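Local coordinates for 3-oxoacyl-[acyl-carrier-protein] synthase, mitochondrial (PDB 2IX4) that catalyses the chain-elongating condensation of mitochondrial fatty acid synthesis, adding two carbons from malonyl-ACP to a growing acyl chain, at residues V256-E261 / R266-Y271; I270-C275 / L374-G379; G187-M192 / M201-T206. All coordinates share one frame; numbering follows the deposited sequence.

Contact 1: V256-E261 / R266-Y271; sequences VLEEYE and RGAKIY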
loop_
_atom_site.group_PDB
_atom_site.type_symbol
_atom_site.label_atom_id
_atom_site.label_comp_id
_atom_site.label_asym_id
_atom_site.label_seq_id
_atom_site.Cartn_x
_atom_site.Cartn_y
_atom_site.Cartn_z
ATOM N N VAL A 256 7.645 -17.186 3.959
ATOM C CA VAL A 256 7.250 -17.282 5.355
ATOM C C VAL A 256 8.413 -16.777 6.200
ATOM O O VAL A 256 9.495 -17.370 6.210
ATOM C CB VAL A 256 6.856 -18.722 5.764
ATOM C CG1 VAL A 256 6.542 -18.793 7.255
ATOM C CG2 VAL A 256 5.658 -19.197 4.955
ATOM N N LEU A 257 8.189 -15.652 6.866
ATOM C CA LEU A 257 9.127 -15.114 7.831
ATOM C C LEU A 257 8.678 -15.545 9.217
ATOM O O LEU A 257 7.478 -15.598 9.492
ATOM C CB LEU A 257 9.140 -13.591 7.760
ATOM C CG LEU A 257 9.663 -12.911 6.496
ATOM C CD1 LEU A 257 9.127 -11.497 6.420
ATOM C CD2 LEU A 257 11.192 -12.920 6.471
ATOM N N GLU A 258 9.630 -15.872 10.083
ATOM C CA GLU A 258 9.299 -16.141 11.477
ATOM C C GLU A 258 10.446 -15.892 12.440
ATOM O O GLU A 258 11.618 -15.950 12.068
ATOM C CB GLU A 258 8.676 -17.538 11.674
ATOM C CG GLU A 258 9.580 -18.724 11.521
ATOM C CD GLU A 258 8.830 -20.041 11.716
ATOM O OE1 GLU A 258 8.503 -20.403 12.870
ATOM O OE2 GLU A 258 8.568 -20.727 10.709
ATOM N N GLU A 259 10.078 -15.595 13.682
ATOM C CA GLU A 259 11.037 -15.354 14.745
ATOM C C GLU A 259 11.898 -16.602 14.963
ATOM O O GLU A 259 11.393 -17.726 14.970
ATOM C CB GLU A 259 10.308 -14.916 16.024
ATOM C CG GLU A 259 11.213 -14.382 17.125
ATOM C CD GLU A 259 11.765 -15.488 18.001
ATOM O OE1 GLU A 259 11.040 -16.481 18.229
ATOM O OE2 GLU A 259 12.923 -15.369 18.455
ATOM N N TYR A 260 13.199 -16.375 15.126
ATOM C CA TYR A 260 14.214 -17.430 15.150
ATOM C C TYR A 260 13.976 -18.512 16.212
ATOM O O TYR A 260 14.047 -19.710 15.910
ATOM C CB TYR A 260 15.605 -16.788 15.284
ATOM C CG TYR A 260 16.794 -17.730 15.214
ATOM C CD1 TYR A 260 16.802 -18.832 14.354
ATOM C CD2 TYR A 260 17.930 -17.490 15.985
ATOM C CE1 TYR A 260 17.897 -19.684 14.289
ATOM C CE2 TYR A 260 19.033 -18.335 15.927
ATOM C CZ TYR A 260 19.008 -19.428 15.078
ATOM O OH TYR A 260 20.097 -20.264 15.015
ATOM N N GLU A 261 13.681 -18.097 17.440
ATOM C CA GLU A 261 13.418 -19.054 18.525
ATOM C C GLU A 261 12.158 -19.881 18.270
ATOM O O GLU A 261 12.126 -21.077 18.570
ATOM C CB GLU A 261 13.330 -18.349 19.885
ATOM C CG GLU A 261 14.629 -17.678 20.336
ATOM C CD GLU A 261 15.785 -18.654 20.498
ATOM O OE1 GLU A 261 15.555 -19.807 20.933
ATOM O OE2 GLU A 261 16.929 -18.260 20.194
ATOM N N ARG A 266 10.015 -25.552 16.907
ATOM C CA ARG A 266 9.194 -26.496 16.149
ATOM C C ARG A 266 9.993 -27.336 15.147
ATOM O O ARG A 266 9.418 -28.152 14.419
ATOM C CB ARG A 266 8.032 -25.771 15.460
ATOM C CG ARG A 266 8.434 -24.785 14.377
ATOM C CD ARG A 266 7.213 -24.043 13.866
ATOM N NE ARG A 266 7.471 -23.340 12.614
ATOM C CZ ARG A 266 7.275 -23.856 11.405
ATOM N NH1 ARG A 266 6.821 -25.097 11.266
ATOM N NH2 ARG A 266 7.536 -23.126 10.329
ATOM N N GLY A 267 11.308 -27.133 15.116
ATOM C CA GLY A 267 12.203 -27.901 14.252
ATOM C C GLY A 267 12.050 -27.591 12.774
ATOM O O GLY A 267 12.161 -28.482 11.933
ATOM N N ALA A 268 11.796 -26.324 12.459
ATOM C CA ALA A 268 11.618 -25.897 11.078
ATOM C C ALA A 268 12.969 -25.720 10.399
ATOM O O ALA A 268 13.941 -25.305 11.034
ATOM C CB ALA A 268 10.822 -24.603 11.022
ATOM N N LYS A 269 13.034 -26.043 9.112
ATOM C CA LYS A 269 14.250 -25.797 8.354
ATOM C C LYS A 269 14.328 -24.316 8.011
ATOM O O LYS A 269 13.321 -23.685 7.696
ATOM C CB LYS A 269 14.362 -26.704 7.117
ATOM C CG LYS A 269 13.226 -26.619 6.102
ATOM C CD LYS A 269 13.622 -25.797 4.878
ATOM C CE LYS A 269 12.957 -26.327 3.609
ATOM N NZ LYS A 269 11.478 -26.429 3.736
ATOM N N ILE A 270 15.529 -23.766 8.111
ATOM C CA ILE A 270 15.734 -22.339 7.945
ATOM C C ILE A 270 16.610 -22.085 6.725
ATOM O O ILE A 270 17.714 -22.625 6.618
ATOM C CB ILE A 270 16.356 -21.721 9.220
ATOM C CG1 ILE A 270 15.377 -21.839 10.395
ATOM C CG2 ILE A 270 16.741 -20.270 8.983
ATOM C CD1 ILE A 270 16.016 -21.710 11.764
ATOM N N TYR A 271 16.104 -21.271 5.803
ATOM C CA TYR A 271 16.841 -20.916 4.597
ATOM C C TYR A 271 17.943 -19.905 4.900
ATOM O O TYR A 271 19.097 -20.103 4.517
ATOM C CB TYR A 271 15.896 -20.349 3.531
ATOM C CG TYR A 271 15.013 -21.377 2.853
ATOM C CD1 TYR A 271 13.700 -21.578 3.274
ATOM C CD2 TYR A 271 15.488 -22.141 1.784
ATOM C CE1 TYR A 271 12.882 -22.514 2.652
ATOM C CE2 TYR A 271 14.676 -23.081 1.156
ATOM C CZ TYR A 271 13.374 -23.261 1.597
ATOM O OH TYR A 271 12.560 -24.187 0.985
#
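Glu258 and Arg266 meet in a side-on salt bridge, in which the carboxylate is gripped by NE and one terminal nitrogen of the guanidinium, one to each oxygen. The shorter bond runs from Arg266 NH2 to Glu258 OE2, 2.6 Å long and close to straight at 174°. Arg266 NE reaches Glu258 OE1 at 3.1 Å, just as straight, and both oxygens accept through their syn lone pairs. With the two flat groups only 11° from coplanar, both bonds stay in the guanidinium plane. A weak third bond slants from Arg266 NE to Glu258 OE2. Farther along the same loop, Ala268 lays its CB 3.6 Å above the plane of the Arg266 guanidinium, over its centre.

The apolar half of the contact is smaller. Ile270 CD1 comes up to the edge of the Tyr260 ring, in its plane, 3.7 Å from Tyr260 CE1. Although the Tyr260 side chain sets off away from the loop, its CG lies opposite the backbone N (chi1 -175°), and this swings the ring back to Ile270.

The two segments flank the short helix 260-265, at the surface of the thiolase-type fold. Strand 251-259 runs straight into this helix, with Glu259 as N-cap: its OE2 accepts from Glu261 N at 3.0 Å. At the far end Gly267, at positive phi, closes the helix in a Schellman motif, and the chain turns back toward strand 272-281.

Further out, the buried Glu258 carboxylate has a second partner on each oxygen, Thr6 OG1 on OE2 and His262 ND1 on OE1. Arg266 NH2 also donates to Ala103 O, while Tyr260 and Ile270 both rest on Val4 of strand 3-12.

Contact 2: I270-C275 / L374-G379; sequences IYAELC and LAIHHG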
loop_
_atom_site.group_PDB
_atom_site.type_symbol
_atom_site.label_atom_id
_atom_site.label_comp_id
_atom_site.label_asym_id
_atom_site.label_seq_id
_atom_site.Cartn_x
_atom_site.Cartn_y
_atom_site.Cartn_z
ATOM N N ILE A 270 15.529 -23.766 8.111
ATOM C CA ILE A 270 15.734 -22.339 7.945
ATOM C C ILE A 270 16.610 -22.085 6.725
ATOM O O ILE A 270 17.714 -22.625 6.618
ATOM C CB ILE A 270 16.356 -21.721 9.220
ATOM C CG1 ILE A 270 15.377 -21.839 10.395
ATOM C CG2 ILE A 270 16.741 -20.270 8.983
ATOM C CD1 ILE A 270 16.016 -21.710 11.764
ATOM N N TYR A 271 16.104 -21.271 5.803
ATOM C CA TYR A 271 16.841 -20.916 4.597
ATOM C C TYR A 271 17.943 -19.905 4.900
ATOM O O TYR A 271 19.097 -20.103 4.517
ATOM C CB TYR A 271 15.896 -20.349 3.531
ATOM C CG TYR A 271 15.013 -21.377 2.853
ATOM C CD1 TYR A 271 13.700 -21.578 3.274
ATOM C CD2 TYR A 271 15.488 -22.141 1.784
ATOM C CE1 TYR A 271 12.882 -22.514 2.652
ATOM C CE2 TYR A 271 14.676 -23.081 1.156
ATOM C CZ TYR A 271 13.374 -23.261 1.597
ATOM O OH TYR A 271 12.560 -24.187 0.985
ATOM N N ALA A 272 17.573 -18.830 5.592
ATOM C CA ALA A 272 18.463 -17.700 5.849
ATOM C C ALA A 272 17.848 -16.775 6.892
ATOM O O ALA A 272 16.688 -16.941 7.264
ATOM C CB ALA A 272 18.728 -16.923 4.551
ATOM N N GLU A 273 18.636 -15.810 7.361
ATOM C CA GLU A 273 18.148 -14.749 8.230
ATOM C C GLU A 273 18.006 -13.472 7.410
ATOM O O GLU A 273 18.831 -13.197 6.535
ATOM C CB GLU A 273 19.120 -14.522 9.395
ATOM C CG GLU A 273 18.696 -13.426 10.374
ATOM C CD GLU A 273 19.713 -13.150 11.472
ATOM O OE1 GLU A 273 20.844 -13.676 11.409
ATOM O OE2 GLU A 273 19.374 -12.393 12.406
ATOM N N LEU A 274 16.955 -12.702 7.680
ATOM C CA LEU A 274 16.832 -11.366 7.110
ATOM C C LEU A 274 17.484 -10.383 8.080
ATOM O O LEU A 274 16.983 -10.175 9.187
ATOM C CB LEU A 274 15.367 -11.007 6.854
ATOM C CG LEU A 274 15.085 -9.947 5.780
ATOM C CD1 LEU A 274 13.628 -10.028 5.363
ATOM C CD2 LEU A 274 15.436 -8.532 6.222
ATOM N N CYS A 275 18.596 -9.791 7.650
ATOM C CA CYS A 275 19.470 -9.004 8.523
ATOM C C CYS A 275 19.409 -7.503 8.280
ATOM O O CYS A 275 19.824 -6.715 9.134
ATOM C CB CYS A 275 20.922 -9.469 8.368
ATOM S SG CYS A 275 21.204 -11.186 8.837
ATOM N N LEU A 374 17.732 -18.120 -2.268
ATOM C CA LEU A 374 18.119 -19.362 -2.949
ATOM C C LEU A 374 19.600 -19.390 -3.332
ATOM O O LEU A 374 20.218 -20.453 -3.349
ATOM C CB LEU A 374 17.234 -19.617 -4.175
ATOM C CG LEU A 374 15.798 -20.079 -3.892
ATOM C CD1 LEU A 374 14.952 -20.037 -5.163
ATOM C CD2 LEU A 374 15.773 -21.471 -3.267
ATOM N N ALA A 375 20.153 -18.217 -3.641
ATOM C CA ALA A 375 21.586 -18.073 -3.899
ATOM C C ALA A 375 22.402 -18.510 -2.683
ATOM O O ALA A 375 23.384 -19.247 -2.816
ATOM C CB ALA A 375 21.921 -16.632 -4.286
ATOM N N ILE A 376 21.986 -18.048 -1.504
ATOM C CA ILE A 376 22.575 -18.472 -0.235
ATOM C C ILE A 376 22.380 -19.977 -0.030
ATOM O O ILE A 376 23.332 -20.696 0.269
ATOM C CB ILE A 376 21.974 -17.684 0.962
ATOM C CG1 ILE A 376 22.361 -16.201 0.876
ATOM C CG2 ILE A 376 22.430 -18.283 2.294
ATOM C CD1 ILE A 376 21.564 -15.291 1.790
ATOM N N HIS A 377 21.148 -20.442 -0.216
ATOM C CA HIS A 377 20.785 -21.835 0.052
ATOM C C HIS A 377 21.507 -22.850 -0.838
ATOM O O HIS A 377 21.915 -23.913 -0.365
ATOM C CB HIS A 377 19.264 -22.013 -0.047
ATOM C CG HIS A 377 18.783 -23.364 0.380
ATOM N ND1 HIS A 377 18.936 -23.839 1.665
ATOM C CD2 HIS A 377 18.143 -24.340 -0.307
ATOM C CE1 HIS A 377 18.419 -25.052 1.749
ATOM N NE2 HIS A 377 17.929 -25.378 0.566
ATOM N N HIS A 378 21.664 -22.516 -2.120
ATOM C CA HIS A 378 22.241 -23.438 -3.108
ATOM C C HIS A 378 23.710 -23.167 -3.449
ATOM O O HIS A 378 24.386 -24.030 -4.016
ATOM C CB HIS A 378 21.414 -23.428 -4.398
ATOM C CG HIS A 378 20.036 -23.985 -4.239
ATOM N ND1 HIS A 378 19.799 -25.307 -3.928
ATOM C CD2 HIS A 378 18.820 -23.402 -4.358
ATOM C CE1 HIS A 378 18.495 -25.513 -3.857
ATOM N NE2 HIS A 378 17.879 -24.373 -4.114
ATOM N N GLY A 379 24.196 -21.976 -3.111
ATOM C CA GLY A 379 25.552 -21.573 -3.472
ATOM C C GLY A 379 25.712 -21.396 -4.972
ATOM O O GLY A 379 26.710 -21.818 -5.549
HETATM O O HOH W 1 20.116 -22.246 3.410
#
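Tyr271 drives the edge of its ring into the face of His377, a T-shaped aromatic pair whose centroids stand 4.9 Å apart, with the planes at 67°. The touching atom is Tyr271 CD2, poised 3.7 Å above the His377 ring plane and over its centre; Tyr271 CE2 follows behind, nearest the CD2-NE2 side of the imidazole. His377 CG points opposite its backbone N (chi1 -173°), bringing the ring off the last turn of the helix and across to the tyrosine.

This is where the C-terminal end of helix 364-378 packs against the start of strand 272-281, a helix-on-sheet layer of the thiolase-type fold. The strand belongs to the large mixed sheet, bonded through its backbone to strands 3-12 and 422-429.

On the side of the exposed His377, one water links the two segments. It donates to Tyr271 O at 2.6 Å and lies at the edge of the His377 ring, in its plane, 2.6 Å from His377 ND1. The tyrosine edge over one face and the water at its rim probably limit how far the imidazole turns about CB-CG.

Beside the close ring pair, the aliphatic part is looser: Ala272 CB and Ile376 CD1 come no nearer than 4.3 Å. Ile376 is also packed on Phe428 and Val409, and the Tyr271 hydroxyl is bonded to Asp102.

Contact 3: G187-M192 / M201-T206; sequences GDATRM and MVAGGT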
loop_
_atom_site.group_PDB
_atom_site.type_symbol
_atom_site.label_atom_id
_atom_site.label_comp_id
_atom_site.label_asym_id
_atom_site.label_seq_id
_atom_site.Cartn_x
_atom_site.Cartn_y
_atom_site.Cartn_z
ATOM N N GLY A 187 9.847 -6.357 4.227
ATOM C CA GLY A 187 10.551 -5.569 5.231
ATOM C C GLY A 187 9.676 -5.133 6.391
ATOM O O GLY A 187 10.083 -5.232 7.549
ATOM N N ASP A 188 8.477 -4.642 6.083
ATOM C CA ASP A 188 7.517 -4.233 7.110
ATOM C C ASP A 188 7.125 -5.410 7.995
ATOM O O ASP A 188 6.998 -5.259 9.205
ATOM C CB ASP A 188 6.260 -3.629 6.482
ATOM C CG ASP A 188 6.495 -2.245 5.898
ATOM O OD1 ASP A 188 7.548 -1.630 6.167
ATOM O OD2 ASP A 188 5.603 -1.765 5.173
ATOM N N ALA A 189 6.930 -6.573 7.377
ATOM C CA ALA A 189 6.586 -7.805 8.094
ATOM C C ALA A 189 7.701 -8.235 9.049
ATOM O O ALA A 189 7.436 -8.733 10.149
ATOM C CB ALA A 189 6.278 -8.912 7.103
ATOM N N THR A 190 8.943 -8.044 8.615
ATOM C CA THR A 190 10.122 -8.275 9.447
ATOM C C THR A 190 10.109 -7.375 10.691
ATOM O O THR A 190 10.274 -7.865 11.811
ATOM C CB THR A 190 11.413 -8.070 8.629
ATOM O OG1 THR A 190 11.428 -9.005 7.546
ATOM C CG2 THR A 190 12.663 -8.279 9.482
ATOM N N ARG A 191 9.892 -6.073 10.487
ATOM C CA ARG A 191 9.774 -5.114 11.595
ATOM C C ARG A 191 8.704 -5.517 12.611
ATOM O O ARG A 191 8.886 -5.338 13.816
ATOM C CB ARG A 191 9.473 -3.706 11.073
ATOM C CG ARG A 191 10.611 -3.034 10.325
ATOM C CD ARG A 191 11.643 -2.419 11.269
ATOM N NE ARG A 191 12.741 -1.798 10.529
ATOM C CZ ARG A 191 13.785 -2.459 10.033
ATOM N NH1 ARG A 191 13.896 -3.773 10.198
ATOM N NH2 ARG A 191 14.727 -1.799 9.371
ATOM N N MET A 192 7.593 -6.059 12.114
ATOM C CA MET A 192 6.498 -6.523 12.964
ATOM C C MET A 192 6.891 -7.716 13.838
ATOM O O MET A 192 6.545 -7.759 15.017
ATOM C CB MET A 192 5.256 -6.852 12.126
ATOM C CG MET A 192 4.607 -5.632 11.485
ATOM S SD MET A 192 3.317 -6.004 10.277
ATOM C CE MET A 192 3.047 -4.369 9.597
ATOM N N MET A 201 5.027 -14.285 9.735
ATOM C CA MET A 201 4.419 -13.434 8.721
ATOM C C MET A 201 4.553 -14.058 7.337
ATOM O O MET A 201 5.646 -14.462 6.926
ATOM C CB MET A 201 5.040 -12.029 8.719
ATOM C CG MET A 201 4.702 -11.160 9.932
ATOM S SD MET A 201 2.982 -10.623 10.064
ATOM C CE MET A 201 2.841 -9.494 8.666
ATOM N N VAL A 202 3.429 -14.130 6.630
ATOM C CA VAL A 202 3.391 -14.546 5.238
ATOM C C VAL A 202 3.460 -13.269 4.403
ATOM O O VAL A 202 2.496 -12.505 4.352
ATOM C CB VAL A 202 2.100 -15.339 4.933
ATOM C CG1 VAL A 202 2.144 -15.918 3.529
ATOM C CG2 VAL A 202 1.900 -16.451 5.963
ATOM N N ALA A 203 4.606 -13.035 3.767
ATOM C CA ALA A 203 4.892 -11.734 3.157
ATOM C C ALA A 203 5.431 -11.826 1.735
ATOM O O ALA A 203 6.086 -12.805 1.369
ATOM C CB ALA A 203 5.863 -10.942 4.038
ATOM N N GLY A 204 5.158 -10.796 0.938
ATOM C CA GLY A 204 5.667 -10.741 -0.423
ATOM C C GLY A 204 4.956 -9.749 -1.321
ATOM O O GLY A 204 4.503 -8.692 -0.879
ATOM N N GLY A 205 4.864 -10.102 -2.596
ATOM C CA GLY A 205 4.313 -9.209 -3.601
ATOM C C GLY A 205 3.610 -9.973 -4.699
ATOM O O GLY A 205 3.894 -11.150 -4.937
ATOM N N THR A 206 2.679 -9.300 -5.362
ATOM C CA THR A 206 1.953 -9.894 -6.474
ATOM C C THR A 206 1.591 -8.835 -7.506
ATOM O O THR A 206 1.423 -7.662 -7.171
ATOM C CB THR A 206 0.692 -10.671 -6.008
ATOM O OG1 THR A 206 0.057 -11.274 -7.142
ATOM C CG2 THR A 206 -0.303 -9.757 -5.283
#
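Helix 187-192 runs almost antiparallel to strand 201-206, at 164° between their directions, with axes only 8.3 Å apart; the backbones are nearest where the CA atoms of Ala189 and Met201 stand 6.1 Å from each other. The small Ala189 and Ala203 are consistent with so close an approach. Ala189 points its CB toward the strand, where it meets Ala203 CB at 3.7 Å and Met201 CB at the same 3.7 Å, resting between two residues on one side of the strand.

Met201 bends at both chi2 and chi3 (each -68°), and this curls its methyl group back over the helix. Its CE therefore lies 3.8 Å from Ala189 CB and 3.9 Å from Met192 SD. Met192, by contrast, is extended beyond CG and crosses Met201 at about a right angle, sulfur to methyl. Cutting Met201 back to an alanine is likely to open a gap beside Ala189 and leave the Met192 sulfur without its methyl partner on the strand.

The pair forms the second half of a beta-alpha-beta crossover, in which helix 181-195 leads from strand 172-173 into strand 200-207. The helix begins just after Cys179, the predicted catalytic residue, and it also faces the dimer partner: Arg191 forms a salt bridge with Asp197 of the second subunit, and Met192 packs on Met279 of that subunit.

Across the helix-strand face itself, the side-chain groups that meet are apolar, and Met201 CG also lies 3.7 Å from Ala189 O, so the fit depends on shape and burial, while the polar side-chain bonding of this helix is directed to other sides.

Overall arrangement
Along the chain contact 3 closes first, contact 1 follows, and contact 2 starts on the loop where contact 1 ends, sharing Ile270 and Tyr271, before reaching across to helix 364-378. Centres of contacts 1 and 2 lie about 12 Å apart, 1 and 3 about 15 Å, and 2 and 3 about 17 Å. All three reach the same mixed sheet. Strands 251-259 and 200-207 are neighbours in it, joined by a probable hydrogen bond from Met201 N to Leu257 O, and the Leu257 side chain packs against Ala189, Thr190, Ala203 and Leu274. Through the shared sheet, and where Leu257 meets Leu274, the N-terminal and C-terminal synthase regions are packed together, away from the acyl pocket.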